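Side-chain contacts in cellulase (Bacillus sp. BG-CS10, PDB 5E09), which probably hydrolyses internal beta-1,4-glucosidic bonds of cellulose, as a halophilic family 5 glycoside hydrolase that also carries a family 46 carbohydrate-binding module: residues Q86-A91 and L96-N101; E45-I50 and L92-Y97; S12-M17 and N218-V223; E53-I58 and H307-N312. All coordinates share one frame; numbering follows the deposited sequence.

Interaction 1: Q86-A91 and L96-N101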
loop_
_atom_site.group_PDB
_atom_site.type_symbol
_atom_site.label_atom_id
_atom_site.label_comp_id
_atom_site.label_asym_id
_atom_site.label_seq_id
_atom_site.Cartn_x
_atom_site.Cartn_y
_atom_site.Cartn_z
ATOM N N GLN A 86 -21.826 -14.284 -8.313
ATOM C CA GLN A 86 -21.815 -15.227 -7.205
ATOM C C GLN A 86 -20.978 -14.684 -6.057
ATOM O O GLN A 86 -21.391 -14.740 -4.897
ATOM C CB GLN A 86 -21.286 -16.591 -7.648
ATOM C CG GLN A 86 -21.083 -17.550 -6.486
ATOM C CD GLN A 86 -21.703 -18.911 -6.728
ATOM O OE1 GLN A 86 -21.583 -19.477 -7.813
ATOM N NE2 GLN A 86 -22.383 -19.437 -5.714
ATOM N N VAL A 87 -19.805 -14.146 -6.376
ATOM C CA VAL A 87 -18.952 -13.597 -5.328
ATOM C C VAL A 87 -19.673 -12.452 -4.620
ATOM O O VAL A 87 -19.687 -12.374 -3.376
ATOM C CB VAL A 87 -17.615 -13.114 -5.881
ATOM C CG1 VAL A 87 -16.842 -12.358 -4.808
ATOM C CG2 VAL A 87 -16.814 -14.294 -6.396
ATOM N N ILE A 88 -20.300 -11.588 -5.417
ATOM C CA ILE A 88 -21.083 -10.485 -4.860
ATOM C C ILE A 88 -22.196 -10.987 -3.925
ATOM O O ILE A 88 -22.448 -10.400 -2.864
ATOM C CB ILE A 88 -21.689 -9.621 -5.988
ATOM C CG1 ILE A 88 -20.572 -8.882 -6.727
ATOM C CG2 ILE A 88 -22.708 -8.636 -5.429
ATOM C CD1 ILE A 88 -21.047 -8.030 -7.880
ATOM N N ASP A 89 -22.849 -12.078 -4.314
ATOM C CA ASP A 89 -23.912 -12.663 -3.502
ATOM C C ASP A 89 -23.357 -13.179 -2.186
ATOM O O ASP A 89 -23.939 -12.939 -1.133
ATOM C CB ASP A 89 -24.623 -13.793 -4.253
ATOM C CG ASP A 89 -25.478 -13.282 -5.394
ATOM O OD1 ASP A 89 -25.808 -12.075 -5.398
ATOM O OD2 ASP A 89 -25.827 -14.086 -6.285
ATOM N N TRP A 90 -22.232 -13.887 -2.257
ATOM C CA TRP A 90 -21.551 -14.384 -1.065
ATOM C C TRP A 90 -21.249 -13.260 -0.086
ATOM O O TRP A 90 -21.484 -13.384 1.120
ATOM C CB TRP A 90 -20.249 -15.085 -1.445
ATOM C CG TRP A 90 -20.430 -16.422 -2.080
ATOM C CD1 TRP A 90 -21.552 -17.198 -2.063
ATOM C CD2 TRP A 90 -19.449 -17.151 -2.825
ATOM N NE1 TRP A 90 -21.328 -18.367 -2.750
ATOM C CE2 TRP A 90 -20.044 -18.361 -3.229
ATOM C CE3 TRP A 90 -18.123 -16.897 -3.184
ATOM C CZ2 TRP A 90 -19.362 -19.313 -3.981
ATOM C CZ3 TRP A 90 -17.447 -17.843 -3.933
ATOM C CH2 TRP A 90 -18.068 -19.038 -4.323
ATOM N N ALA A 91 -20.725 -12.161 -0.621
ATOM C CA ALA A 91 -20.348 -11.023 0.205
ATOM C C ALA A 91 -21.572 -10.339 0.812
ATOM O O ALA A 91 -21.536 -9.900 1.958
ATOM C CB ALA A 91 -19.523 -10.036 -0.607
ATOM N N LEU A 96 -21.767 -7.934 4.184
ATOM C CA LEU A 96 -20.789 -6.945 3.749
ATOM C C LEU A 96 -21.413 -5.940 2.788
ATOM O O LEU A 96 -22.351 -6.270 2.064
ATOM C CB LEU A 96 -19.594 -7.623 3.071
ATOM C CG LEU A 96 -18.735 -8.574 3.902
ATOM C CD1 LEU A 96 -17.750 -9.318 3.000
ATOM C CD2 LEU A 96 -18.003 -7.797 4.975
ATOM N N TYR A 97 -20.901 -4.714 2.790
ATOM C CA TYR A 97 -21.162 -3.796 1.688
ATOM C C TYR A 97 -20.217 -4.175 0.557
ATOM O O TYR A 97 -19.096 -4.616 0.815
ATOM C CB TYR A 97 -20.940 -2.343 2.093
ATOM C CG TYR A 97 -21.909 -1.793 3.115
ATOM C CD1 TYR A 97 -21.701 -1.987 4.480
ATOM C CD2 TYR A 97 -23.007 -1.036 2.721
ATOM C CE1 TYR A 97 -22.572 -1.461 5.422
ATOM C CE2 TYR A 97 -23.885 -0.508 3.653
ATOM C CZ TYR A 97 -23.664 -0.724 5.002
ATOM O OH TYR A 97 -24.537 -0.199 5.928
ATOM N N VAL A 98 -20.668 -4.016 -0.686
ATOM C CA VAL A 98 -19.856 -4.354 -1.855
ATOM C C VAL A 98 -19.762 -3.176 -2.829
ATOM O O VAL A 98 -20.756 -2.505 -3.087
ATOM C CB VAL A 98 -20.429 -5.578 -2.597
ATOM C CG1 VAL A 98 -19.569 -5.931 -3.811
ATOM C CG2 VAL A 98 -20.534 -6.757 -1.651
HETATM N N MSE A 99 -18.562 -2.918 -3.345
HETATM C CA MSE A 99 -18.366 -1.922 -4.397
HETATM C C MSE A 99 -17.897 -2.623 -5.667
HETATM O O MSE A 99 -16.918 -3.375 -5.640
HETATM C CB MSE A 99 -17.350 -0.844 -3.977
HETATM C CG MSE A 99 -17.081 0.197 -5.073
HETATM SE SE MSE A 99 -15.779 1.596 -4.636
HETATM C CE MSE A 99 -16.376 1.977 -2.808
ATOM N N LEU A 100 -18.603 -2.387 -6.771
ATOM C CA LEU A 100 -18.272 -3.012 -8.058
ATOM C C LEU A 100 -17.924 -1.961 -9.119
ATOM O O LEU A 100 -18.579 -0.915 -9.193
ATOM C CB LEU A 100 -19.439 -3.872 -8.539
ATOM C CG LEU A 100 -19.274 -4.569 -9.887
ATOM C CD1 LEU A 100 -18.230 -5.660 -9.787
ATOM C CD2 LEU A 100 -20.600 -5.129 -10.388
ATOM N N ASN A 101 -16.904 -2.224 -9.938
ATOM C CA ASN A 101 -16.486 -1.232 -10.937
ATOM C C ASN A 101 -16.139 -1.761 -12.324
ATOM O O ASN A 101 -16.329 -2.938 -12.625
ATOM C CB ASN A 101 -15.284 -0.432 -10.409
ATOM C CG ASN A 101 -13.977 -1.227 -10.365
ATOM O OD1 ASN A 101 -13.828 -2.288 -10.985
ATOM N ND2 ASN A 101 -13.005 -0.687 -9.637
#
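Val98 is the bump around which this contact is shaped, and it lies against two helix residues one turn apart, Ile88 and Ala91. With Val98 CG1 anti to the backbone N (chi1 -180°), CG2 is left beside the N and presses on the CB of Ala91 at 3.6 Å, where a one-carbon side chain leaves a hollow in the helix surface. The other branch, Val98 CG1, lies more loosely beside Ile88 CG1, at 4.3 Å. In a beta-alpha-beta unit of the family 5 barrel, strand 57-60, helix 78-93 and strand 97-100 follow one another, and this is the seam where the helix is laid back on the strand it precedes. The two axes approach to 8.7 Å and run at 155°, nearly antiparallel. Further along the strand, the extended Ile88 chain meets Leu100 at about a right angle, Ile88 CD1 lying 3.9 Å from Leu100 CD2 and 4.1 Å from Leu100 CD1. At the other end, Leu96 CD1 packs on Ala91 CB at 4.1 Å, while the backbone closes the turn: Leu96 N donates to Ala91 O (3.0 Å). Phe135 adds to the apolar surroundings of Ile88.

Interaction 2: E45-I50 and L92-Y97; sequences ELIKTI and LEEDLY
Glu94, just past the end of helix 78-93, meets helix 44-52 with the length of its side chain. Its CG lies 4.1 Å from the CG2 methyl of Ile47, and a bend at chi2 (-67°) then turns the carboxylate over the backbone side of Lys48. There OE2 comes within 3.7 Å of Lys48 CB, and CD within 4.0 Å of Lys48 CA. The lysine chain runs off elsewhere, leaving its NZ 6.6 Å from Glu94 OE2, so the attraction between the two charges is at most long-range. The close charged partner of OE2 is Arg44, which forms a salt bridge with it and a second one with Glu93. Were Glu94 replaced by an alanine, Arg44 would probably lose one of its two carboxylate mates and a gap open beside Ile47 and Lys48. Asp95 follows: with a positive phi of 64° it is the C-prime residue of the Schellman motif that ends the helix, its N bonded to Leu92 O at 2.9 Å. That turn delivers Leu96, whose CD1 packs against the same Ile47 CG2 at 4.0 Å, near Ile58 of strand 57-60. Polar side chains outside and a leucine-isoleucine seam beneath thus join two successive outer helices of a (beta/alpha)8 barrel, at the point where the second helix hands over to its strand.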
loop_
_atom_site.group_PDB
_atom_site.type_symbol
_atom_site.label_atom_id
_atom_site.label_comp_id
_atom_site.label_asym_id
_atom_site.label_seq_id
_atom_site.Cartn_x
_atom_site.Cartn_y
_atom_site.Cartn_z
ATOM N N GLU A 45 -14.940 -19.276 1.479
ATOM C CA GLU A 45 -14.167 -19.145 2.706
ATOM C C GLU A 45 -13.312 -17.888 2.698
ATOM O O GLU A 45 -13.026 -17.332 3.756
ATOM C CB GLU A 45 -13.295 -20.390 2.919
ATOM C CG GLU A 45 -14.066 -21.679 3.157
ATOM C CD GLU A 45 -14.492 -22.376 1.870
ATOM O OE1 GLU A 45 -14.240 -21.835 0.768
ATOM O OE2 GLU A 45 -15.095 -23.468 1.963
ATOM N N LEU A 46 -12.905 -17.440 1.512
ATOM C CA LEU A 46 -12.176 -16.178 1.391
ATOM C C LEU A 46 -13.033 -15.017 1.884
ATOM O O LEU A 46 -12.621 -14.237 2.756
ATOM C CB LEU A 46 -11.749 -15.939 -0.057
ATOM C CG LEU A 46 -10.867 -14.709 -0.270
ATOM C CD1 LEU A 46 -9.641 -14.809 0.605
ATOM C CD2 LEU A 46 -10.465 -14.566 -1.729
ATOM N N ILE A 47 -14.232 -14.920 1.323
ATOM C CA ILE A 47 -15.193 -13.891 1.698
ATOM C C ILE A 47 -15.535 -13.964 3.182
ATOM O O ILE A 47 -15.513 -12.944 3.899
ATOM C CB ILE A 47 -16.486 -14.018 0.867
ATOM C CG1 ILE A 47 -16.154 -14.130 -0.621
ATOM C CG2 ILE A 47 -17.415 -12.846 1.128
ATOM C CD1 ILE A 47 -15.367 -12.954 -1.176
ATOM N N LYS A 48 -15.843 -15.173 3.645
ATOM C CA LYS A 48 -16.191 -15.359 5.049
ATOM C C LYS A 48 -15.035 -14.945 5.954
ATOM O O LYS A 48 -15.249 -14.374 7.018
ATOM C CB LYS A 48 -16.591 -16.811 5.329
ATOM C CG LYS A 48 -16.635 -17.154 6.813
ATOM C CD LYS A 48 -17.438 -18.405 7.106
ATOM C CE LYS A 48 -17.255 -18.823 8.554
ATOM N NZ LYS A 48 -15.822 -18.765 8.978
ATOM N N THR A 49 -13.810 -15.225 5.524
ATOM C CA THR A 49 -12.634 -14.856 6.300
ATOM C C THR A 49 -12.530 -13.340 6.407
ATOM O O THR A 49 -12.309 -12.796 7.490
ATOM C CB THR A 49 -11.341 -15.400 5.679
ATOM O OG1 THR A 49 -11.437 -16.823 5.518
ATOM C CG2 THR A 49 -10.150 -15.058 6.564
ATOM N N ILE A 50 -12.694 -12.662 5.274
ATOM C CA ILE A 50 -12.652 -11.203 5.262
ATOM C C ILE A 50 -13.692 -10.609 6.215
ATOM O O ILE A 50 -13.412 -9.637 6.927
ATOM C CB ILE A 50 -12.866 -10.653 3.839
ATOM C CG1 ILE A 50 -11.656 -11.003 2.962
ATOM C CG2 ILE A 50 -13.105 -9.150 3.861
ATOM C CD1 ILE A 50 -10.325 -10.578 3.555
ATOM N N LEU A 92 -22.657 -10.253 0.048
ATOM C CA LEU A 92 -23.899 -9.700 0.587
ATOM C C LEU A 92 -24.453 -10.598 1.700
ATOM O O LEU A 92 -24.960 -10.101 2.704
ATOM C CB LEU A 92 -24.935 -9.503 -0.525
ATOM C CG LEU A 92 -24.613 -8.369 -1.510
ATOM C CD1 LEU A 92 -25.560 -8.373 -2.700
ATOM C CD2 LEU A 92 -24.631 -7.015 -0.808
ATOM N N GLU A 93 -24.328 -11.914 1.524
ATOM C CA GLU A 93 -24.742 -12.890 2.534
ATOM C C GLU A 93 -23.995 -12.720 3.853
ATOM O O GLU A 93 -24.562 -12.933 4.922
ATOM C CB GLU A 93 -24.526 -14.315 2.025
ATOM C CG GLU A 93 -25.445 -14.739 0.897
ATOM C CD GLU A 93 -25.027 -16.070 0.297
ATOM O OE1 GLU A 93 -24.442 -16.892 1.035
ATOM O OE2 GLU A 93 -25.270 -16.288 -0.913
ATOM N N GLU A 94 -22.718 -12.350 3.773
ATOM C CA GLU A 94 -21.914 -12.096 4.966
ATOM C C GLU A 94 -22.212 -10.728 5.563
ATOM O O GLU A 94 -21.511 -10.280 6.473
ATOM C CB GLU A 94 -20.423 -12.201 4.646
ATOM C CG GLU A 94 -19.979 -13.584 4.213
ATOM C CD GLU A 94 -20.080 -14.603 5.335
ATOM O OE1 GLU A 94 -20.055 -14.196 6.518
ATOM O OE2 GLU A 94 -20.189 -15.812 5.036
ATOM N N ASP A 95 -23.248 -10.077 5.033
ATOM C CA ASP A 95 -23.680 -8.742 5.460
ATOM C C ASP A 95 -22.618 -7.673 5.170
ATOM O O ASP A 95 -22.574 -6.630 5.822
ATOM C CB ASP A 95 -24.045 -8.741 6.951
ATOM C CG ASP A 95 -25.335 -9.492 7.238
ATOM O OD1 ASP A 95 -26.091 -9.765 6.277
ATOM O OD2 ASP A 95 -25.592 -9.810 8.422
ATOM N N LEU A 96 -21.767 -7.934 4.184
ATOM C CA LEU A 96 -20.789 -6.945 3.749
ATOM C C LEU A 96 -21.413 -5.940 2.788
ATOM O O LEU A 96 -22.351 -6.270 2.064
ATOM C CB LEU A 96 -19.594 -7.623 3.071
ATOM C CG LEU A 96 -18.735 -8.574 3.902
ATOM C CD1 LEU A 96 -17.750 -9.318 3.000
ATOM C CD2 LEU A 96 -18.003 -7.797 4.975
ATOM N N TYR A 97 -20.901 -4.714 2.790
ATOM C CA TYR A 97 -21.162 -3.796 1.688
ATOM C C TYR A 97 -20.217 -4.175 0.557
ATOM O O TYR A 97 -19.096 -4.616 0.815
ATOM C CB TYR A 97 -20.940 -2.343 2.093
ATOM C CG TYR A 97 -21.909 -1.793 3.115
ATOM C CD1 TYR A 97 -21.701 -1.987 4.480
ATOM C CD2 TYR A 97 -23.007 -1.036 2.721
ATOM C CE1 TYR A 97 -22.572 -1.461 5.422
ATOM C CE2 TYR A 97 -23.885 -0.508 3.653
ATOM C CZ TYR A 97 -23.664 -0.724 5.002
ATOM O OH TYR A 97 -24.537 -0.199 5.928
#

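Interaction 3: S12-M17 and N218-V223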
loop_
_atom_site.group_PDB
_atom_site.type_symbol
_atom_site.label_atom_id
_atom_site.label_comp_id
_atom_site.label_asym_id
_atom_site.label_seq_id
_atom_site.Cartn_x
_atom_site.Cartn_y
_atom_site.Cartn_z
ATOM N N SER A 12 -24.114 7.975 6.778
ATOM C CA SER A 12 -24.200 6.859 7.714
ATOM C C SER A 12 -23.953 5.543 6.993
ATOM O O SER A 12 -23.317 4.634 7.524
ATOM C CB SER A 12 -25.565 6.838 8.406
ATOM O OG SER A 12 -25.724 7.978 9.228
ATOM N N TYR A 13 -24.492 5.454 5.784
ATOM C CA TYR A 13 -24.208 4.367 4.864
ATOM C C TYR A 13 -22.696 4.187 4.721
ATOM O O TYR A 13 -22.174 3.095 4.948
ATOM C CB TYR A 13 -24.862 4.660 3.510
ATOM C CG TYR A 13 -24.686 3.605 2.436
ATOM C CD1 TYR A 13 -23.559 3.601 1.620
ATOM C CD2 TYR A 13 -25.662 2.644 2.205
ATOM C CE1 TYR A 13 -23.396 2.661 0.625
ATOM C CE2 TYR A 13 -25.507 1.692 1.209
ATOM C CZ TYR A 13 -24.366 1.706 0.419
ATOM O OH TYR A 13 -24.183 0.777 -0.588
ATOM N N VAL A 14 -21.994 5.268 4.382
ATOM C CA VAL A 14 -20.550 5.193 4.160
ATOM C C VAL A 14 -19.779 4.922 5.456
ATOM O O VAL A 14 -18.808 4.162 5.452
ATOM C CB VAL A 14 -20.015 6.483 3.490
ATOM C CG1 VAL A 14 -18.489 6.563 3.580
ATOM C CG2 VAL A 14 -20.467 6.544 2.038
ATOM N N ALA A 15 -20.212 5.529 6.559
ATOM C CA ALA A 15 -19.575 5.274 7.849
ATOM C C ALA A 15 -19.707 3.800 8.235
ATOM O O ALA A 15 -18.806 3.231 8.850
ATOM C CB ALA A 15 -20.168 6.163 8.931
ATOM N N ASP A 16 -20.779 3.169 7.815
ATOM C CA ASP A 16 -21.035 1.785 8.101
ATOM C C ASP A 16 -20.163 0.819 7.310
ATOM O O ASP A 16 -20.211 -0.361 7.525
ATOM C CB ASP A 16 -22.502 1.482 7.921
ATOM C CG ASP A 16 -22.937 0.278 8.678
ATOM O OD1 ASP A 16 -22.429 0.059 9.777
ATOM O OD2 ASP A 16 -23.799 -0.457 8.188
HETATM N N MSE A 17 -19.403 1.318 6.363
HETATM C CA MSE A 17 -18.528 0.484 5.593
HETATM C C MSE A 17 -17.161 0.332 6.202
HETATM O O MSE A 17 -16.467 -0.527 5.733
HETATM C CB MSE A 17 -18.338 1.075 4.210
HETATM C CG MSE A 17 -19.543 1.120 3.306
HETATM SE SE MSE A 17 -19.154 2.230 1.730
HETATM C CE MSE A 17 -18.136 0.928 0.717
ATOM N N ASN A 218 -27.565 10.358 -3.147
ATOM C CA ASN A 218 -26.905 9.070 -2.950
ATOM C C ASN A 218 -25.600 8.923 -3.723
ATOM O O ASN A 218 -25.406 7.956 -4.457
ATOM C CB ASN A 218 -27.866 7.944 -3.328
ATOM C CG ASN A 218 -29.055 7.851 -2.376
ATOM O OD1 ASN A 218 -28.887 7.806 -1.156
ATOM N ND2 ASN A 218 -30.259 7.846 -2.933
ATOM N N LEU A 219 -24.703 9.886 -3.543
ATOM C CA LEU A 219 -23.441 9.907 -4.268
ATOM C C LEU A 219 -22.259 9.931 -3.300
ATOM O O LEU A 219 -22.322 10.546 -2.237
ATOM C CB LEU A 219 -23.389 11.114 -5.213
ATOM C CG LEU A 219 -24.408 11.164 -6.363
ATOM C CD1 LEU A 219 -24.239 12.433 -7.185
ATOM C CD2 LEU A 219 -24.306 9.944 -7.258
ATOM N N ILE A 220 -21.184 9.247 -3.681
ATOM C CA ILE A 220 -19.996 9.111 -2.852
ATOM C C ILE A 220 -18.753 9.462 -3.656
ATOM O O ILE A 220 -18.582 8.984 -4.771
ATOM C CB ILE A 220 -19.848 7.678 -2.306
ATOM C CG1 ILE A 220 -21.122 7.240 -1.574
ATOM C CG2 ILE A 220 -18.629 7.573 -1.404
ATOM C CD1 ILE A 220 -21.278 5.738 -1.486
ATOM N N ALA A 221 -17.893 10.304 -3.098
ATOM C CA ALA A 221 -16.626 10.634 -3.738
ATOM C C ALA A 221 -15.592 9.569 -3.400
ATOM O O ALA A 221 -15.582 9.055 -2.286
ATOM C CB ALA A 221 -16.146 12.011 -3.293
ATOM N N THR A 222 -14.729 9.221 -4.347
ATOM C CA THR A 222 -13.657 8.300 -4.012
ATOM C C THR A 222 -12.286 8.768 -4.473
ATOM O O THR A 222 -12.126 9.325 -5.564
ATOM C CB THR A 222 -13.900 6.895 -4.586
ATOM O OG1 THR A 222 -12.827 6.038 -4.181
ATOM C CG2 THR A 222 -13.984 6.912 -6.109
ATOM N N VAL A 223 -11.293 8.541 -3.620
ATOM C CA VAL A 223 -9.915 8.830 -3.999
ATOM C C VAL A 223 -9.020 7.678 -3.564
ATOM O O VAL A 223 -9.450 6.796 -2.813
ATOM C CB VAL A 223 -9.403 10.156 -3.391
ATOM C CG1 VAL A 223 -10.075 11.343 -4.067
ATOM C CG2 VAL A 223 -9.630 10.198 -1.888
#
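The end of the family 5 barrel at which its strands begin is plugged by the short helix 9-15, and Val14 and Ile220 meet where that plug touches strand 219-225. The contact turns on one methyl: Val14 CG2 is 3.7 Å from both CD1 and CG1 of Ile220 and 4.0 Å from its CG2, lying over the isoleucine rather than against a single tip. With Val14 CG1 anti to the backbone N (chi1 166°), CG2 is the branch left to touch; the side chains slide past each other in opposite directions. Tyr13, the preceding residue, adds to the same patch, its CE1 approaching Ile220 CD1 obliquely at 4.3 Å. The phenol's polar end is turned elsewhere, its OH hydrogen-bonded to His140 O. No hydrogen bond joins the two segments. Around it, Tyr13 touches Pro189 and Met143, Val14 touches Pro266, and Ile220 touches Val191, placing the helix against the starts of several barrel strands; on the outer side of strand 219-225, Ala221 packs on helix 201-214.

Interaction 4: E53-I58 and H307-N312; sequences EGYKSI and HMLWDN
Tyr55 meets Leu309 with its phenol oxygen, OH lying 3.7 Å from the CD2 methyl. The two side chains pass at a slant. With CG beside the backbone N (chi1 -77°), the tyrosine is directed along the outside of the barrel, where His329 and Leu332 of helix 326-337 also touch it and Trp336 meets its ring edge-to-face; Leu309 packs on Leu332 as well. Two residues on, Ser57 is directed toward strand 306-311, on the inner side. Strands 57-60 and 306-311 are not neighbours in the closed eight-stranded parallel sheet: strand 20-23 lies between them, as expected where the first strand of a (beta/alpha)8 barrel joins the eighth to the second. They therefore meet mainly through side chains, inside and outside, with no hydrogen bond across. On the inside, selenomethionine Met308 bends at chi3 (82°) and brings its CE methyl to 3.6 Å from Ser57 OG. The hydroxyl's polar partner is Met17 O, and the methyl is a van der Waals neighbour. At Ile58 the same CE reaches the main chain, 3.6 Å from the carbonyl C, while the isoleucine side chain sets off away from strand 306-311 and packs on Val98.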
loop_
_atom_site.group_PDB
_atom_site.type_symbol
_atom_site.label_atom_id
_atom_site.label_comp_id
_atom_site.label_asym_id
_atom_site.label_seq_id
_atom_site.Cartn_x
_atom_site.Cartn_y
_atom_site.Cartn_z
ATOM N N GLU A 53 -12.602 -11.278 9.957
ATOM C CA GLU A 53 -11.470 -10.481 10.411
ATOM C C GLU A 53 -11.891 -9.071 10.813
ATOM O O GLU A 53 -11.064 -8.273 11.255
ATOM C CB GLU A 53 -10.393 -10.426 9.328
ATOM C CG GLU A 53 -9.741 -11.775 9.036
ATOM C CD GLU A 53 -9.004 -12.351 10.240
ATOM O OE1 GLU A 53 -8.229 -11.613 10.890
ATOM O OE2 GLU A 53 -9.208 -13.547 10.540
ATOM N N GLY A 54 -13.177 -8.767 10.657
ATOM C CA GLY A 54 -13.718 -7.499 11.110
ATOM C C GLY A 54 -13.976 -6.487 10.006
ATOM O O GLY A 54 -14.439 -5.376 10.279
ATOM N N TYR A 55 -13.672 -6.862 8.764
ATOM C CA TYR A 55 -13.938 -5.996 7.619
ATOM C C TYR A 55 -15.430 -5.948 7.337
ATOM O O TYR A 55 -16.097 -6.982 7.326
ATOM C CB TYR A 55 -13.167 -6.471 6.386
ATOM C CG TYR A 55 -11.707 -6.094 6.439
ATOM C CD1 TYR A 55 -11.299 -4.795 6.156
ATOM C CD2 TYR A 55 -10.737 -7.027 6.800
ATOM C CE1 TYR A 55 -9.969 -4.434 6.217
ATOM C CE2 TYR A 55 -9.398 -6.673 6.866
ATOM C CZ TYR A 55 -9.023 -5.373 6.573
ATOM O OH TYR A 55 -7.700 -5.011 6.632
ATOM N N LYS A 56 -15.955 -4.746 7.115
ATOM C CA LYS A 56 -17.393 -4.577 6.927
ATOM C C LYS A 56 -17.782 -4.225 5.487
ATOM O O LYS A 56 -18.959 -4.018 5.188
ATOM C CB LYS A 56 -17.923 -3.512 7.886
ATOM C CG LYS A 56 -17.862 -3.935 9.340
ATOM C CD LYS A 56 -19.065 -3.443 10.105
ATOM C CE LYS A 56 -19.247 -1.951 9.945
ATOM N NZ LYS A 56 -20.472 -1.495 10.655
ATOM N N SER A 57 -16.802 -4.164 4.594
ATOM C CA SER A 57 -17.106 -3.941 3.185
ATOM C C SER A 57 -15.984 -4.440 2.298
ATOM O O SER A 57 -14.827 -4.507 2.708
ATOM C CB SER A 57 -17.383 -2.459 2.904
ATOM O OG SER A 57 -16.270 -1.652 3.230
ATOM N N ILE A 58 -16.338 -4.802 1.076
ATOM C CA ILE A 58 -15.364 -5.351 0.160
ATOM C C ILE A 58 -15.501 -4.676 -1.202
ATOM O O ILE A 58 -16.607 -4.469 -1.704
ATOM C CB ILE A 58 -15.524 -6.887 0.036
ATOM C CG1 ILE A 58 -14.504 -7.465 -0.949
ATOM C CG2 ILE A 58 -16.939 -7.252 -0.374
ATOM C CD1 ILE A 58 -14.629 -8.962 -1.135
ATOM N N HIS A 307 -12.065 3.804 4.620
ATOM C CA HIS A 307 -10.908 3.357 3.849
ATOM C C HIS A 307 -10.978 1.877 3.488
ATOM O O HIS A 307 -11.607 1.080 4.189
ATOM C CB HIS A 307 -9.622 3.643 4.622
ATOM C CG HIS A 307 -9.610 3.059 6.000
ATOM N ND1 HIS A 307 -9.483 1.704 6.231
ATOM C CD2 HIS A 307 -9.727 3.640 7.215
ATOM C CE1 HIS A 307 -9.517 1.482 7.533
ATOM N NE2 HIS A 307 -9.667 2.639 8.154
HETATM N N MSE A 308 -10.317 1.517 2.390
HETATM C CA MSE A 308 -10.341 0.154 1.859
HETATM C C MSE A 308 -8.953 -0.301 1.394
HETATM O O MSE A 308 -8.427 0.200 0.397
HETATM C CB MSE A 308 -11.334 0.055 0.698
HETATM C CG MSE A 308 -12.691 0.670 0.995
HETATM SE SE MSE A 308 -13.977 0.314 -0.398
HETATM C CE MSE A 308 -14.515 -1.483 0.136
ATOM N N LEU A 309 -8.376 -1.259 2.112
ATOM C CA LEU A 309 -7.002 -1.697 1.887
ATOM C C LEU A 309 -6.830 -2.424 0.559
ATOM O O LEU A 309 -7.624 -3.300 0.214
ATOM C CB LEU A 309 -6.558 -2.607 3.038
ATOM C CG LEU A 309 -5.219 -3.339 2.931
ATOM C CD1 LEU A 309 -4.061 -2.379 3.149
ATOM C CD2 LEU A 309 -5.168 -4.505 3.914
ATOM N N TRP A 310 -5.791 -2.062 -0.186
ATOM C CA TRP A 310 -5.486 -2.763 -1.427
ATOM C C TRP A 310 -4.732 -4.052 -1.118
ATOM O O TRP A 310 -3.648 -4.019 -0.537
ATOM C CB TRP A 310 -4.661 -1.887 -2.377
ATOM C CG TRP A 310 -4.253 -2.625 -3.621
ATOM C CD1 TRP A 310 -2.998 -3.074 -3.939
ATOM C CD2 TRP A 310 -5.101 -3.030 -4.693
ATOM N NE1 TRP A 310 -3.017 -3.719 -5.148
ATOM C CE2 TRP A 310 -4.310 -3.708 -5.637
ATOM C CE3 TRP A 310 -6.470 -2.870 -4.961
ATOM C CZ2 TRP A 310 -4.817 -4.233 -6.822
ATOM C CZ3 TRP A 310 -6.983 -3.395 -6.139
ATOM C CH2 TRP A 310 -6.157 -4.068 -7.054
ATOM N N ASP A 311 -5.314 -5.183 -1.504
ATOM C CA ASP A 311 -4.715 -6.488 -1.239
ATOM C C ASP A 311 -4.685 -7.322 -2.512
ATOM O O ASP A 311 -5.693 -7.910 -2.886
ATOM C CB ASP A 311 -5.495 -7.216 -0.142
ATOM C CG ASP A 311 -4.752 -8.435 0.417
ATOM O OD1 ASP A 311 -3.851 -8.983 -0.265
ATOM O OD2 ASP A 311 -5.087 -8.845 1.555
ATOM N N ASN A 312 -3.526 -7.378 -3.166
ATOM C CA ASN A 312 -3.397 -8.080 -4.444
ATOM C C ASN A 312 -3.114 -9.568 -4.265
ATOM O O ASN A 312 -2.844 -10.278 -5.236
ATOM C CB ASN A 312 -2.293 -7.441 -5.303
ATOM C CG ASN A 312 -0.909 -7.502 -4.651
ATOM O OD1 ASN A 312 -0.663 -8.292 -3.736
ATOM N ND2 ASN A 312 0.006 -6.667 -5.137
#

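How the interactions relate
All four contacts belong to one (beta/alpha)8 barrel and illustrate how such a fold is tied from several sides. Interactions 1 and 2, with centres 8 Å apart, share helix 78-93 and Leu96: one joins that helix to its following strand, the other to the preceding helix. Interaction 4, about 12 Å from interaction 1 between centres, links strand 57-60, neighbour of strand 97-100, to the last barrel strand by side chains, across strand 20-23. Interaction 3, about 14 Å from interaction 4 between centres, lies at the plugged end; Asp16 bridges to Lys56. Along the chain interaction 1 is nested inside interactions 3 and 4, which cross, so local beta-alpha-beta packing is enclosed by long-range closure of the catalytic domain.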